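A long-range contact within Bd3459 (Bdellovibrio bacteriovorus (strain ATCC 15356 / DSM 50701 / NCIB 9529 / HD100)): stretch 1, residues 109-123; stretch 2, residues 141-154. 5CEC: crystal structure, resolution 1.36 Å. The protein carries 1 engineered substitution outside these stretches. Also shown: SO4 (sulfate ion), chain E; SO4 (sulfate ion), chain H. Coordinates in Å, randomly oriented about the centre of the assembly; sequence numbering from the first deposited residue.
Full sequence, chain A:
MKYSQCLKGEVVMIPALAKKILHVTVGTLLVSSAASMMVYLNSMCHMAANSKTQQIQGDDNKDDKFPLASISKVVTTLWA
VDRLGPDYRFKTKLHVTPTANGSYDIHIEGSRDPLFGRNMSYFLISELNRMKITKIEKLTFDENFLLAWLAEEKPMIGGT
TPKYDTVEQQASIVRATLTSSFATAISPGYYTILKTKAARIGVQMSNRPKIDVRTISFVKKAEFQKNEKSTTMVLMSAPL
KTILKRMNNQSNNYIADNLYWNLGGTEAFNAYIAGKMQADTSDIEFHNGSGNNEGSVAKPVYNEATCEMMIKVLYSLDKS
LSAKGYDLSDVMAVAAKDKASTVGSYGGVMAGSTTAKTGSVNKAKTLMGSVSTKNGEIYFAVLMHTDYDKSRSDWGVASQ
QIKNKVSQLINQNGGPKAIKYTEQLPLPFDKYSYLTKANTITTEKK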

# COMPACT_ATOMS: atom_id res chain seq x y z
N GLU A 109 8.73 4.49 28.80
CA GLU A 109 9.60 5.48 28.21
C GLU A 109 9.61 5.19 26.72
O GLU A 109 10.21 4.21 26.26
N GLY A 110 8.87 6.01 25.97
CA GLY A 110 8.67 5.71 24.57
C GLY A 110 9.89 5.91 23.69
O GLY A 110 10.84 6.58 24.06
N SER A 111 9.83 5.29 22.52
CA SER A 111 10.86 5.38 21.51
C SER A 111 10.38 6.06 20.21
O SER A 111 11.13 6.08 19.24
N ARG A 112 9.12 6.50 20.17
CA ARG A 112 8.48 6.98 18.94
C ARG A 112 8.39 5.90 17.86
O ARG A 112 8.27 6.18 16.67
N ASP A 113 8.34 4.64 18.30
CA ASP A 113 8.07 3.51 17.38
C ASP A 113 6.82 3.90 16.58
O ASP A 113 5.76 4.15 17.17
N PRO A 114 6.92 3.90 15.24
CA PRO A 114 5.81 4.34 14.37
C PRO A 114 4.88 3.24 13.93
O PRO A 114 4.06 3.44 13.05
N LEU A 115 5.01 2.07 14.55
CA LEU A 115 4.14 0.93 14.27
C LEU A 115 3.70 0.26 15.56
O LEU A 115 3.68 -0.95 15.66
N PHE A 116 3.30 1.09 16.51
CA PHE A 116 2.91 0.61 17.84
C PHE A 116 1.42 0.82 17.96
O PHE A 116 0.95 1.93 18.24
N GLY A 117 0.69 -0.26 17.71
CA GLY A 117 -0.76 -0.26 17.75
C GLY A 117 -1.25 -1.56 18.35
O GLY A 117 -0.62 -2.13 19.25
N ARG A 118 -2.35 -2.05 17.81
CA ARG A 118 -2.93 -3.34 18.25
C ARG A 118 -1.91 -4.44 18.38
O ARG A 118 -1.83 -5.09 19.43
N ASN A 119 -1.19 -4.72 17.30
CA ASN A 119 -0.41 -5.97 17.28
C ASN A 119 0.83 -5.91 18.16
O ASN A 119 1.14 -6.89 18.87
N MET A 120 1.53 -4.77 18.18
CA MET A 120 2.61 -4.61 19.15
C MET A 120 2.11 -4.68 20.60
O MET A 120 2.78 -5.21 21.48
N SER A 121 0.91 -4.16 20.83
CA SER A 121 0.31 -4.18 22.16
C SER A 121 0.01 -5.62 22.57
O SER A 121 0.29 -6.00 23.71
N TYR A 122 -0.54 -6.40 21.65
CA TYR A 122 -0.77 -7.82 21.92
C TYR A 122 0.51 -8.54 22.26
O TYR A 122 0.55 -9.36 23.18
N PHE A 123 1.57 -8.26 21.52
CA PHE A 123 2.88 -8.86 21.82
C PHE A 123 3.38 -8.42 23.18
O PHE A 123 3.87 -9.24 23.96
N PHE A 141 3.17 6.76 31.09
CA PHE A 141 3.81 6.80 29.78
C PHE A 141 4.22 8.23 29.47
O PHE A 141 3.60 9.18 29.95
N ASP A 142 5.27 8.37 28.66
CA ASP A 142 5.78 9.70 28.29
C ASP A 142 5.35 10.08 26.86
O ASP A 142 4.57 9.40 26.19
N GLU A 143 5.83 11.24 26.45
CA GLU A 143 5.42 11.86 25.21
C GLU A 143 6.02 11.23 23.96
O GLU A 143 5.64 11.57 22.85
N ASN A 144 6.89 10.23 24.15
CA ASN A 144 7.41 9.50 23.02
C ASN A 144 6.75 8.16 22.83
O ASN A 144 7.12 7.44 21.92
N PHE A 145 5.78 7.84 23.69
CA PHE A 145 5.02 6.60 23.54
C PHE A 145 3.85 6.87 22.61
O PHE A 145 2.82 7.40 23.03
N LEU A 146 4.06 6.57 21.34
CA LEU A 146 3.04 6.73 20.33
C LEU A 146 2.26 5.45 20.23
O LEU A 146 2.84 4.37 20.08
N LEU A 147 0.96 5.53 20.42
CA LEU A 147 0.07 4.38 20.39
C LEU A 147 -1.14 4.74 19.57
O LEU A 147 -1.88 5.71 19.91
N ALA A 148 -1.35 4.01 18.47
CA ALA A 148 -2.52 4.19 17.59
C ALA A 148 -3.01 2.80 17.31
O ALA A 148 -2.39 2.04 16.57
N TRP A 149 -4.15 2.44 17.90
CA TRP A 149 -4.59 1.08 17.83
C TRP A 149 -4.67 0.53 16.42
O TRP A 149 -4.20 -0.59 16.15
N LEU A 150 -5.23 1.33 15.51
CA LEU A 150 -5.45 0.93 14.12
C LEU A 150 -4.27 1.31 13.19
O LEU A 150 -4.44 1.41 11.97
N ALA A 151 -3.06 1.42 13.76
CA ALA A 151 -1.88 1.85 12.98
C ALA A 151 -1.67 1.10 11.66
O ALA A 151 -1.16 1.68 10.72
N GLU A 152 -1.97 -0.20 11.64
CA GLU A 152 -1.83 -1.05 10.47
C GLU A 152 -3.10 -1.44 9.78
O GLU A 152 -3.09 -2.39 9.00
N GLU A 153 -4.18 -0.73 10.07
CA GLU A 153 -5.50 -1.13 9.62
C GLU A 153 -6.23 0.04 9.00
O GLU A 153 -5.85 1.18 9.17
N LYS A 154 -7.29 -0.25 8.29
CA LYS A 154 -8.15 0.75 7.70
C LYS A 154 -8.98 1.32 8.83
O LYS A 154 -9.41 0.55 9.71

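Trp 149, Arg 118 and Arg 112 cover the most surface in this contact, which buries 1106 Å² summed over both stretches. The CA-to-CB bond of Trp 149 points away from stretch 1, yet chi1 of -161° (t) and chi2 of -114° bring its indole back over the start of the helix. Arg 118 CA lies 3.6 Å from the centroid of the Trp 149 six-membered ring and 4° off its normal, a CH-pi contact over the face. Ser 121 CB comes within 3.5 Å of Trp 149 CZ3.

Arg 118 (chi1 t, chi2 t, chi3 m) forms a two-pronged salt bridge with Glu 153: NE to OE2 is 2.8 Å and NH2 to OE1 2.9 Å. Its NH1 cannot bond Trp 149 NE1, since both are donors; instead they share a sulfate, Arg 118 NH1 reaching O1 and Trp 149 NE1 reaching O3, each at 2.9 Å. Beside them, Asn 119 ND2 donates to Glu 152 OE2 (2.9 Å), and water 4 links Asn 119 ND2 to Glu 153 OE2.

At the other end, Arg 112 (chi1 m) extends NH1 to Asn 144 OD1 (3.0 Å, 162°), while Leu 146 CD2 covers one guanidinium face. Between these clusters, the edge of Phe 145 meets the face of Phe 116, with planes at 83°.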

# COMPACT_ATOMS: atom_id res chain seq x y z
CB GLU A 109 11.01 5.37 28.85
CG GLU A 109 12.05 6.25 28.17
CD GLU A 109 13.45 6.09 28.74
OE1 GLU A 109 13.64 5.28 29.67
OE2 GLU A 109 14.39 6.75 28.23
CB SER A 111 11.36 3.98 21.15
OG SER A 111 10.30 3.20 20.64
CB ARG A 112 9.13 8.25 18.40
CG ARG A 112 9.25 9.34 19.45
CD ARG A 112 9.51 10.71 18.83
NE ARG A 112 8.32 11.23 18.15
CZ ARG A 112 7.30 11.84 18.74
NH1 ARG A 112 7.31 12.07 20.07
NH2 ARG A 112 6.27 12.23 18.00
CB ASP A 113 7.86 2.24 18.23
CG ASP A 113 7.57 1.00 17.43
OD1 ASP A 113 7.17 1.06 16.25
OD2 ASP A 113 7.75 -0.08 18.04
CB PRO A 114 6.55 4.93 13.16
CG PRO A 114 7.73 4.04 13.05
CD PRO A 114 8.15 3.72 14.47
CB LEU A 115 4.85 -0.04 13.31
CG LEU A 115 4.08 -1.22 12.75
CD1 LEU A 115 2.69 -0.80 12.32
CD2 LEU A 115 4.84 -1.91 11.63
CB PHE A 116 3.70 1.31 18.95
CG PHE A 116 3.82 0.52 20.21
CD1 PHE A 116 2.72 -0.04 20.81
CD2 PHE A 116 5.05 0.29 20.79
CE1 PHE A 116 2.82 -0.78 21.98
CE2 PHE A 116 5.16 -0.45 21.98
CZ PHE A 116 4.05 -0.99 22.55
CB ARG A 118 -4.04 -3.78 17.26
CG ARG A 118 -4.70 -5.11 17.63
CD ARG A 118 -5.37 -5.76 16.43
NE ARG A 118 -6.38 -4.91 15.83
CZ ARG A 118 -7.64 -4.78 16.27
NH1 ARG A 118 -8.07 -5.39 17.36
NH2 ARG A 118 -8.47 -4.03 15.58
CB ASN A 119 -0.10 -6.36 15.84
CG ASN A 119 -1.34 -6.77 15.09
OD1 ASN A 119 -2.19 -7.41 15.67
ND2 ASN A 119 -1.46 -6.40 13.84
CB MET A 120 3.44 -3.36 18.86
CG MET A 120 4.67 -3.30 19.72
SD MET A 120 5.79 -4.67 19.44
CE MET A 120 7.38 -3.88 19.43
CB SER A 121 -0.98 -3.35 22.22
OG SER A 121 -0.69 -1.97 22.08
CB TYR A 122 -1.42 -8.51 20.72
CG TYR A 122 -2.87 -8.16 20.40
CD1 TYR A 122 -3.67 -7.38 21.25
CD2 TYR A 122 -3.44 -8.63 19.23
CE1 TYR A 122 -4.99 -7.08 20.93
CE2 TYR A 122 -4.75 -8.35 18.91
CZ TYR A 122 -5.52 -7.59 19.75
OH TYR A 122 -6.81 -7.33 19.40
CB PHE A 123 3.88 -8.53 20.73
CG PHE A 123 5.23 -9.18 20.94
CD1 PHE A 123 5.40 -10.56 20.82
CD2 PHE A 123 6.31 -8.42 21.32
CE1 PHE A 123 6.63 -11.15 21.05
CE2 PHE A 123 7.54 -9.01 21.55
CZ PHE A 123 7.70 -10.37 21.43
CB PHE A 141 2.88 6.26 28.69
CG PHE A 141 1.64 7.11 28.49
CD1 PHE A 141 0.52 6.93 29.29
CD2 PHE A 141 1.63 8.12 27.55
CE1 PHE A 141 -0.58 7.75 29.14
CE2 PHE A 141 0.54 8.94 27.43
CZ PHE A 141 -0.56 8.75 28.21
CB ASP A 142 7.30 9.81 28.52
CG ASP A 142 8.14 9.03 27.54
OD1 ASP A 142 7.64 8.56 26.49
OD2 ASP A 142 9.35 8.89 27.84
CB GLU A 143 5.69 13.38 25.22
CG GLU A 143 7.16 13.78 25.21
CD GLU A 143 7.80 13.91 26.57
OE1 GLU A 143 7.48 13.16 27.53
OE2 GLU A 143 8.71 14.76 26.67
CB ASN A 144 8.92 9.36 23.16
CG ASN A 144 9.62 10.69 23.07
OD1 ASN A 144 9.31 11.49 22.19
ND2 ASN A 144 10.57 10.92 23.96
CB PHE A 145 4.55 6.04 24.87
CG PHE A 145 3.74 4.77 24.74
CD1 PHE A 145 4.24 3.69 24.02
CD2 PHE A 145 2.43 4.70 25.25
CE1 PHE A 145 3.48 2.53 23.88
CE2 PHE A 145 1.68 3.55 25.11
CZ PHE A 145 2.19 2.47 24.42
CB LEU A 146 3.63 7.11 18.99
CG LEU A 146 4.61 8.28 19.02
CD1 LEU A 146 5.25 8.47 17.64
CD2 LEU A 146 3.95 9.57 19.51
CB LEU A 147 -0.36 3.98 21.80
CG LEU A 147 -1.34 2.83 21.90
CD1 LEU A 147 -0.70 1.52 21.47
CD2 LEU A 147 -1.86 2.73 23.32
CB ALA A 148 -2.13 4.86 16.30
CB TRP A 149 -5.94 0.94 18.53
CG TRP A 149 -6.29 -0.43 18.92
CD1 TRP A 149 -7.31 -1.20 18.43
CD2 TRP A 149 -5.64 -1.22 19.91
NE1 TRP A 149 -7.32 -2.43 19.04
CE2 TRP A 149 -6.32 -2.46 19.97
CE3 TRP A 149 -4.57 -1.01 20.78
CZ2 TRP A 149 -5.94 -3.49 20.85
CZ3 TRP A 149 -4.21 -2.02 21.65
CH2 TRP A 149 -4.88 -3.24 21.68
CB LEU A 150 -6.79 1.47 13.60
CG LEU A 150 -8.01 1.01 14.39
CD1 LEU A 150 -9.25 1.66 13.80
CD2 LEU A 150 -8.17 -0.50 14.45
CB ALA A 151 -0.64 1.70 13.83
CB GLU A 152 -1.35 -2.43 10.92
CG GLU A 152 -0.09 -2.46 11.61
CD GLU A 152 0.43 -3.87 11.71
OE1 GLU A 152 0.96 -4.34 10.71
OE2 GLU A 152 0.35 -4.41 12.80
CB GLU A 153 -6.27 -1.73 10.81
CG GLU A 153 -5.68 -3.04 11.30
CD GLU A 153 -6.16 -3.44 12.68
OE1 GLU A 153 -7.39 -3.45 12.93
OE2 GLU A 153 -5.30 -3.75 13.52
CB LYS A 154 -9.07 0.10 6.67
CG LYS A 154 -8.30 -0.58 5.58
CD LYS A 154 -9.19 -1.10 4.51
CE LYS A 154 -8.31 -1.67 3.44
NZ LYS A 154 -9.11 -2.32 2.40
S SO4 E . -11.00 -4.65 19.23
O1 SO4 E . -10.88 -5.39 17.94
O2 SO4 E . -12.31 -3.97 19.33
O3 SO4 E . -9.84 -3.78 19.49
O4 SO4 E . -10.96 -5.61 20.38
S SO4 H . -10.78 -5.33 4.30
O1 SO4 H . -10.54 -6.80 4.43
O2 SO4 H . -10.61 -4.88 2.89
O3 SO4 H . -12.14 -5.02 4.76
O4 SO4 H . -9.78 -4.67 5.21
O HOH W 1 11.12 8.70 25.84
O HOH W 2 5.56 4.32 20.04
O HOH W 3 -0.87 -3.11 14.84
O HOH W 4 -4.11 -6.12 12.51